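Local coordinates for molybdopterin adenylyltransferase (Helicobacter pylori, PDB 4XCW), which probably catalyses adenylylation of molybdopterin, the step that yields the adenylylated pterin used for metal insertion in molybdenum cofactor biosynthesis, at residues E47-A50 and L55-K58; P99-L104 and E146-A151. All coordinates share one frame; numbering follows the deposited sequence.

Interaction 1 (E47-A50 and L55-K58); sequences EIVA and LIEK
Val49, at the end of strand 42-49, the outermost strand of the sheet within the chain, meets Leu55 and Ile56 in the first turn of helix 53-66, where the chain doubles back over the sheet in a right-handed beta-alpha-beta crossover toward strand 71-75. The Val49 side chain does most of the reaching. Its CB points at the helix, and with CG1 anti to the backbone N (chi1 173°) that methyl is carried across to it. Val49 CG1 lies 3.7 Å from Leu55 CB and 3.8 Å from Ile56 CG1. A beta-branched residue suits this place, since its branching favours extended backbone and offers a short apolar side chain that reaches the helix with one methyl. Ile56 CG1 also sits 3.7 Å from Ala50 O, a van der Waals approach, and its side chain continues onto Leu11 and Ala13 of the neighbouring strand. Ala50 touches loosely: Ala50 CB is 4.5 Å from Leu55 CD1. Further along the same two elements, Glu47 forms a salt bridge with Lys62 and a hydrogen bond with Ser59. Between the segments themselves no hydrogen bond forms, so their mutual hold is mainly van der Waals packing, only partly shielded from solvent and without a directional bond.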
# COMPACT_ATOMS: atom_id res chain seq x y z
N GLU B 47 -13.32 -24.97 5.11
CA GLU B 47 -14.02 -24.68 6.36
C GLU B 47 -14.84 -23.41 6.23
O GLU B 47 -14.39 -22.43 5.64
CB GLU B 47 -13.03 -24.53 7.51
CG GLU B 47 -12.47 -25.83 8.04
CD GLU B 47 -11.73 -25.65 9.35
OE1 GLU B 47 -11.26 -26.67 9.90
OE2 GLU B 47 -11.63 -24.50 9.83
N ILE B 48 -16.04 -23.44 6.79
CA ILE B 48 -16.86 -22.25 6.92
C ILE B 48 -16.71 -21.73 8.34
O ILE B 48 -16.95 -22.46 9.30
CB ILE B 48 -18.35 -22.52 6.62
CG1 ILE B 48 -18.50 -23.25 5.29
CG2 ILE B 48 -19.15 -21.23 6.63
CD1 ILE B 48 -19.95 -23.50 4.89
N VAL B 49 -16.32 -20.47 8.47
CA VAL B 49 -16.07 -19.89 9.79
C VAL B 49 -16.83 -18.57 9.96
O VAL B 49 -16.90 -17.76 9.03
CB VAL B 49 -14.55 -19.67 10.00
CG1 VAL B 49 -14.27 -18.91 11.28
CG2 VAL B 49 -13.84 -21.01 10.02
N ALA B 50 -17.41 -18.37 11.14
CA ALA B 50 -18.14 -17.14 11.44
C ALA B 50 -17.22 -15.92 11.37
O ALA B 50 -16.00 -16.04 11.48
CB ALA B 50 -18.79 -17.24 12.81
N LEU B 55 -11.70 -16.85 15.68
CA LEU B 55 -12.06 -18.09 15.00
C LEU B 55 -11.40 -18.17 13.63
O LEU B 55 -10.93 -19.23 13.21
CB LEU B 55 -13.58 -18.20 14.85
CG LEU B 55 -14.34 -18.65 16.10
CD1 LEU B 55 -15.82 -18.79 15.81
CD2 LEU B 55 -13.76 -19.96 16.61
N ILE B 56 -11.36 -17.05 12.92
CA ILE B 56 -10.69 -17.03 11.62
C ILE B 56 -9.18 -17.24 11.78
O ILE B 56 -8.56 -17.97 11.01
CB ILE B 56 -10.97 -15.73 10.87
CG1 ILE B 56 -12.48 -15.62 10.61
CG2 ILE B 56 -10.18 -15.67 9.57
CD1 ILE B 56 -12.85 -14.62 9.53
N GLU B 57 -8.59 -16.61 12.79
CA GLU B 57 -7.17 -16.80 13.06
C GLU B 57 -6.87 -18.26 13.34
O GLU B 57 -5.95 -18.84 12.77
CB GLU B 57 -6.71 -15.95 14.25
CG GLU B 57 -6.77 -14.45 14.01
CD GLU B 57 -6.28 -13.66 15.20
OE1 GLU B 57 -5.63 -14.25 16.09
OE2 GLU B 57 -6.55 -12.44 15.24
N LYS B 58 -7.66 -18.86 14.23
CA LYS B 58 -7.48 -20.27 14.58
C LYS B 58 -7.59 -21.18 13.37
O LYS B 58 -6.84 -22.14 13.24
CB LYS B 58 -8.49 -20.68 15.64
CG LYS B 58 -8.16 -20.18 17.03
CD LYS B 58 -9.21 -20.63 18.03
CE LYS B 58 -8.81 -20.28 19.45
NZ LYS B 58 -9.88 -20.65 20.42

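Interaction 2 (P99-L104 and E146-A151); sequences PGFGEL and EAVFPA
Phe101 and Leu104 of helix 99-110 pack against Ala147 and Val148 of helix 138-148, two neighbouring helices of the alpha/beta fold of the MogA family. The contact is largely apolar, and its first part is aromatic-aliphatic. The Phe101 side chain crosses that of Val148 at about a right angle; Phe101 CD2 and CE2 each lie 4.0 Å from Val148 CB, which meets the ring obliquely. With CG anti to the carbonyl carbon (chi1 -84°), the ring is swung toward the other helix, and it also rests on Leu130 and Ile132 of strand 129-134. A large flat residue suits this place because it can fill the angle between two helices and a sheet. The second part is aliphatic: Leu104 CD2 lies 4.3 Å from Val148 CG1. The CA atoms of Phe101 and Val148 are 7.0 Å apart. Helix 99-110 also faces other subunits of the trimer: Phe101 packs on Leu118 of the second subunit, and Glu103 forms a salt bridge with Arg106 of the second subunit. The third kind is a van der Waals approach of a methyl to a backbone carbonyl, and it is the closest across the pair: Leu104 CD2 touches Ala147 O at 3.6 Å.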
# COMPACT_ATOMS: atom_id res chain seq x y z
N PRO B 99 2.38 -6.70 0.20
CA PRO B 99 1.50 -5.63 -0.27
C PRO B 99 1.24 -5.68 -1.78
O PRO B 99 0.23 -5.14 -2.23
CB PRO B 99 2.26 -4.35 0.11
CG PRO B 99 3.65 -4.77 0.36
CD PRO B 99 3.58 -6.18 0.87
N GLY B 100 2.14 -6.29 -2.54
CA GLY B 100 1.98 -6.38 -3.98
C GLY B 100 0.74 -7.13 -4.41
O GLY B 100 0.15 -6.82 -5.45
N PHE B 101 0.34 -8.12 -3.62
CA PHE B 101 -0.88 -8.86 -3.91
C PHE B 101 -2.10 -7.98 -3.75
O PHE B 101 -2.96 -7.94 -4.62
CB PHE B 101 -1.03 -10.08 -3.01
CG PHE B 101 -0.28 -11.30 -3.48
CD1 PHE B 101 1.03 -11.52 -3.10
CD2 PHE B 101 -0.90 -12.23 -4.30
CE1 PHE B 101 1.72 -12.64 -3.53
CE2 PHE B 101 -0.22 -13.36 -4.73
CZ PHE B 101 1.10 -13.57 -4.34
N GLY B 102 -2.18 -7.28 -2.62
CA GLY B 102 -3.28 -6.35 -2.38
C GLY B 102 -3.38 -5.28 -3.45
O GLY B 102 -4.48 -4.91 -3.89
N GLU B 103 -2.23 -4.78 -3.89
CA GLU B 103 -2.20 -3.78 -4.95
C GLU B 103 -2.77 -4.32 -6.26
O GLU B 103 -3.62 -3.68 -6.89
CB GLU B 103 -0.77 -3.29 -5.17
CG GLU B 103 -0.26 -2.44 -4.03
CD GLU B 103 1.25 -2.30 -4.02
OE1 GLU B 103 1.92 -2.85 -4.94
OE2 GLU B 103 1.76 -1.65 -3.09
N LEU B 104 -2.32 -5.50 -6.65
CA LEU B 104 -2.72 -6.06 -7.93
C LEU B 104 -4.18 -6.49 -7.92
O LEU B 104 -4.88 -6.34 -8.91
CB LEU B 104 -1.83 -7.25 -8.31
CG LEU B 104 -2.17 -7.91 -9.65
CD1 LEU B 104 -2.12 -6.88 -10.76
CD2 LEU B 104 -1.25 -9.09 -9.94
N GLU B 146 -6.87 -15.46 -11.73
CA GLU B 146 -6.20 -15.37 -13.02
C GLU B 146 -5.08 -14.33 -12.96
O GLU B 146 -4.01 -14.51 -13.55
CB GLU B 146 -7.19 -15.03 -14.13
CG GLU B 146 -6.56 -14.97 -15.52
CD GLU B 146 -7.59 -14.86 -16.63
OE1 GLU B 146 -8.80 -14.99 -16.34
OE2 GLU B 146 -7.18 -14.63 -17.79
N ALA B 147 -5.32 -13.25 -12.22
CA ALA B 147 -4.36 -12.17 -12.13
C ALA B 147 -3.17 -12.50 -11.23
O ALA B 147 -2.04 -12.16 -11.56
CB ALA B 147 -5.04 -10.91 -11.62
N VAL B 148 -3.43 -13.14 -10.09
CA VAL B 148 -2.38 -13.32 -9.09
C VAL B 148 -1.67 -14.67 -9.16
O VAL B 148 -0.53 -14.79 -8.71
CB VAL B 148 -2.90 -13.14 -7.64
CG1 VAL B 148 -3.53 -11.76 -7.47
CG2 VAL B 148 -3.88 -14.25 -7.26
N PHE B 149 -2.33 -15.69 -9.71
CA PHE B 149 -1.73 -17.02 -9.71
C PHE B 149 -0.36 -17.13 -10.41
O PHE B 149 0.48 -17.91 -9.97
CB PHE B 149 -2.66 -18.05 -10.33
CG PHE B 149 -2.18 -19.46 -10.14
CD1 PHE B 149 -2.39 -20.13 -8.95
CD2 PHE B 149 -1.47 -20.11 -11.15
CE1 PHE B 149 -1.93 -21.42 -8.77
CE2 PHE B 149 -1.01 -21.40 -10.97
CZ PHE B 149 -1.25 -22.05 -9.77
N PRO B 150 -0.12 -16.36 -11.50
CA PRO B 150 1.21 -16.51 -12.12
C PRO B 150 2.40 -16.24 -11.20
O PRO B 150 3.51 -16.63 -11.54
CB PRO B 150 1.17 -15.48 -13.26
CG PRO B 150 -0.27 -15.48 -13.67
CD PRO B 150 -1.03 -15.59 -12.37
N ALA B 151 2.17 -15.62 -10.04
CA ALA B 151 3.25 -15.35 -9.10
C ALA B 151 3.28 -16.35 -7.95
O ALA B 151 4.20 -16.35 -7.13
CB ALA B 151 3.13 -13.92 -8.54

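Overall arrangement
From the N terminus, the chain runs through strand 6-13 and helix 25-37 before reaching strand 42-49, outermost in the sheet within the chain. Interaction 1 then closes a very short loop of four residues, fastening that strand to the helix that follows it. After strand 71-75 and helix 86-93 the chain opens interaction 2, which spans 41 residues, including strands 123-126 and 129-134, and brings helix 138-148 back beside helix 99-110. The two contacts stand in series, neither nested nor crossed. The centres of interaction 1 and interaction 2 are 24 Å apart, on opposite sides of the chain's centre. Interaction 2 joins two helices near the subunit interface.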